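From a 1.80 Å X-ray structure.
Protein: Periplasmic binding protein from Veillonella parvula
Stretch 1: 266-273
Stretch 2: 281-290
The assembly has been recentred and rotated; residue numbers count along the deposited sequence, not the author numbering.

Stretch 1 (266-273) YIIIADYG
Stretch 2, residues 281-290: DFQQKIEKIK

Stretch 1 enters as a β-strand, with phi/psi from -134/147 at Tyr-266 to -77/125 at Ala-270, and leaves through a turn in which Tyr-272 sits at -101/34. Stretch 2 is helical throughout, phi near -65° and psi near -40°, its i-to-i+4 backbone hydrogen bonds running, for example, from Lys-285 N to Asp-281 O (3.1 Å) and from Ile-286 N to Phe-282 O (2.9 Å). The axes approach to 8.6 Å at 134° between N-to-C directions, so the chains run roughly counter to each other; register is set by Asp-271 and Phe-282, CA atoms 5.1 Å apart. About 460 Å² is buried.

Strand alternation directs CB of Ile-267 and Ile-269 toward the helix and that of Ile-268 away. Ile-269 (chi1 m, chi2 t) is the principal bump, with 103 Å² covered. Its CG2 lies 3.8 Å from Phe-282 CD1, at the ring edge, and 3.8 Å from Lys-285 CD; its CD1 lies 3.7 Å from Ile-286 CG1 and 4.1 Å from Ile-289 CD1. Four helical side chains thus form the hollow that receives one branched residue. Ile-289 CD1 also meets Ile-267 CG2 at 4.1 Å, extending the apolar seam.

Polar groups close the other end. Asp-281 (chi1 t) accepts a nearly straight bond at OD2 from Tyr-272 N (2.8 Å, 173°), and the same OD2 forms a salt bridge with Lys-285 NZ (3.0 Å). Lys-285, m then extended t-t-t, lays its methylenes along Ile-269 and donates from NZ to Ala-270 O (2.9 Å), suiting a long chain with a charged tip. Asp-271 (chi1 t) accepts a weak bond at OD1 from Phe-282 N (3.3 Å, 133°), while its OD2 takes Gly-273 N (2.8 Å). A CB on Gly-273 would fall 3.0 Å from Asp-271 OD2, too close. One water bridges Asp-281 N and Asp-271 OD2, 2.9 Å from each.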

# COMPACT_ATOMS: atom_id res chain seq x y z
N TYR A 266 -18.78 1.46 10.36
CA TYR A 266 -18.45 0.50 9.29
C TYR A 266 -17.25 -0.33 9.71
O TYR A 266 -16.37 0.15 10.41
CB TYR A 266 -18.14 1.22 7.96
CG TYR A 266 -19.35 1.90 7.39
CD1 TYR A 266 -20.12 1.30 6.40
CD2 TYR A 266 -19.77 3.12 7.89
CE1 TYR A 266 -21.26 1.91 5.90
CE2 TYR A 266 -20.91 3.74 7.42
CZ TYR A 266 -21.65 3.13 6.42
OH TYR A 266 -22.79 3.74 5.97
N ILE A 267 -17.24 -1.58 9.28
CA ILE A 267 -16.06 -2.42 9.45
C ILE A 267 -15.49 -2.77 8.07
O ILE A 267 -16.16 -3.37 7.23
CB ILE A 267 -16.39 -3.73 10.23
CG1 ILE A 267 -16.72 -3.40 11.69
CG2 ILE A 267 -15.20 -4.69 10.16
CD1 ILE A 267 -17.41 -4.54 12.42
N ILE A 268 -14.25 -2.36 7.84
CA ILE A 268 -13.61 -2.58 6.55
C ILE A 268 -12.73 -3.81 6.69
O ILE A 268 -11.86 -3.86 7.55
CB ILE A 268 -12.75 -1.36 6.16
CG1 ILE A 268 -13.64 -0.12 5.96
CG2 ILE A 268 -11.96 -1.64 4.89
CD1 ILE A 268 -12.85 1.22 5.94
N ILE A 269 -12.96 -4.79 5.83
CA ILE A 269 -12.36 -6.10 6.00
C ILE A 269 -11.41 -6.39 4.84
O ILE A 269 -11.81 -6.34 3.67
CB ILE A 269 -13.46 -7.19 5.99
CG1 ILE A 269 -14.35 -7.05 7.24
CG2 ILE A 269 -12.84 -8.59 5.87
CD1 ILE A 269 -15.54 -8.01 7.24
N ALA A 270 -10.17 -6.72 5.16
CA ALA A 270 -9.20 -7.08 4.13
C ALA A 270 -9.45 -8.51 3.63
O ALA A 270 -9.48 -9.46 4.41
CB ALA A 270 -7.77 -6.94 4.65
N ASP A 271 -9.62 -8.65 2.33
CA ASP A 271 -9.86 -9.95 1.71
C ASP A 271 -8.55 -10.52 1.15
O ASP A 271 -7.94 -9.92 0.25
CB ASP A 271 -10.93 -9.80 0.61
CG ASP A 271 -11.31 -11.11 -0.05
OD1 ASP A 271 -12.52 -11.38 -0.21
OD2 ASP A 271 -10.41 -11.89 -0.44
N TYR A 272 -8.12 -11.66 1.67
CA TYR A 272 -6.85 -12.28 1.25
C TYR A 272 -7.02 -13.43 0.26
O TYR A 272 -6.23 -14.38 0.27
CB TYR A 272 -6.05 -12.74 2.49
CG TYR A 272 -5.35 -11.62 3.23
CD1 TYR A 272 -4.07 -11.21 2.87
CD2 TYR A 272 -5.98 -10.95 4.28
CE1 TYR A 272 -3.43 -10.17 3.54
CE2 TYR A 272 -5.34 -9.91 4.96
CZ TYR A 272 -4.07 -9.53 4.58
OH TYR A 272 -3.42 -8.51 5.25
N GLY A 273 -8.02 -13.34 -0.61
CA GLY A 273 -8.29 -14.39 -1.58
C GLY A 273 -7.49 -14.26 -2.87
O GLY A 273 -6.82 -13.25 -3.09
N ASP A 281 -13.06 -15.25 1.44
CA ASP A 281 -12.36 -14.81 2.65
C ASP A 281 -13.12 -13.68 3.34
O ASP A 281 -13.21 -13.63 4.57
CB ASP A 281 -10.93 -14.34 2.31
CG ASP A 281 -10.08 -14.11 3.55
OD1 ASP A 281 -10.00 -15.01 4.42
OD2 ASP A 281 -9.47 -13.01 3.67
N PHE A 282 -13.67 -12.77 2.54
CA PHE A 282 -14.44 -11.64 3.05
C PHE A 282 -15.66 -12.18 3.79
O PHE A 282 -15.93 -11.80 4.94
CB PHE A 282 -14.87 -10.77 1.86
CG PHE A 282 -15.81 -9.64 2.20
CD1 PHE A 282 -15.47 -8.69 3.15
CD2 PHE A 282 -17.01 -9.50 1.51
CE1 PHE A 282 -16.33 -7.63 3.45
CE2 PHE A 282 -17.88 -8.44 1.81
CZ PHE A 282 -17.54 -7.51 2.77
N GLN A 283 -16.37 -13.11 3.16
CA GLN A 283 -17.59 -13.64 3.75
C GLN A 283 -17.33 -14.45 5.01
O GLN A 283 -18.11 -14.38 5.95
CB GLN A 283 -18.37 -14.49 2.74
CG GLN A 283 -18.89 -13.69 1.55
CD GLN A 283 -19.86 -12.60 1.95
OE1 GLN A 283 -20.54 -12.70 2.98
NE2 GLN A 283 -19.94 -11.55 1.14
N GLN A 284 -16.26 -15.24 5.01
CA GLN A 284 -15.90 -15.99 6.21
C GLN A 284 -15.58 -15.06 7.37
O GLN A 284 -15.92 -15.35 8.53
CB GLN A 284 -14.68 -16.89 5.95
CG GLN A 284 -14.91 -17.99 4.94
CD GLN A 284 -13.63 -18.73 4.61
OE1 GLN A 284 -12.59 -18.48 5.20
NE2 GLN A 284 -13.71 -19.65 3.65
N LYS A 285 -14.92 -13.94 7.09
CA LYS A 285 -14.58 -12.99 8.15
C LYS A 285 -15.84 -12.29 8.65
O LYS A 285 -15.96 -12.03 9.84
CB LYS A 285 -13.51 -11.99 7.70
CG LYS A 285 -12.17 -12.67 7.46
CD LYS A 285 -11.09 -11.71 7.01
CE LYS A 285 -9.78 -12.47 6.89
NZ LYS A 285 -8.73 -11.66 6.21
N ILE A 286 -16.77 -12.00 7.75
CA ILE A 286 -18.06 -11.46 8.18
C ILE A 286 -18.76 -12.43 9.13
O ILE A 286 -19.30 -12.04 10.17
CB ILE A 286 -19.00 -11.20 6.98
CG1 ILE A 286 -18.51 -9.98 6.17
CG2 ILE A 286 -20.43 -10.97 7.45
CD1 ILE A 286 -19.34 -9.73 4.92
N GLU A 287 -18.76 -13.71 8.76
CA GLU A 287 -19.44 -14.71 9.57
C GLU A 287 -18.75 -14.90 10.93
O GLU A 287 -19.41 -15.20 11.93
CB GLU A 287 -19.57 -16.04 8.82
CG GLU A 287 -20.54 -15.97 7.64
CD GLU A 287 -21.92 -15.41 8.02
OE1 GLU A 287 -22.57 -15.99 8.92
OE2 GLU A 287 -22.34 -14.40 7.41
N LYS A 288 -17.43 -14.70 10.95
CA LYS A 288 -16.65 -14.82 12.18
C LYS A 288 -17.02 -13.69 13.13
O LYS A 288 -17.11 -13.88 14.35
CB LYS A 288 -15.15 -14.77 11.86
CG LYS A 288 -14.21 -15.08 13.02
CD LYS A 288 -14.25 -16.57 13.38
CE LYS A 288 -13.40 -16.88 14.62
NZ LYS A 288 -12.01 -16.37 14.47
N ILE A 289 -17.25 -12.50 12.56
CA ILE A 289 -17.61 -11.33 13.36
C ILE A 289 -19.05 -11.48 13.88
O ILE A 289 -19.32 -11.26 15.06
CB ILE A 289 -17.42 -10.03 12.55
CG1 ILE A 289 -15.92 -9.76 12.33
CG2 ILE A 289 -18.08 -8.84 13.24
CD1 ILE A 289 -15.65 -8.63 11.34
N LYS A 290 -19.96 -11.88 13.00
CA LYS A 290 -21.36 -12.07 13.37
C LYS A 290 -21.53 -13.11 14.46
O LYS A 290 -22.47 -13.03 15.24
CB LYS A 290 -22.18 -12.51 12.16
CG LYS A 290 -22.42 -11.44 11.10
CD LYS A 290 -23.23 -12.07 9.97
CE LYS A 290 -23.85 -11.05 9.05
NZ LYS A 290 -24.88 -11.72 8.19
O HOH W 1 -11.66 -14.48 -0.92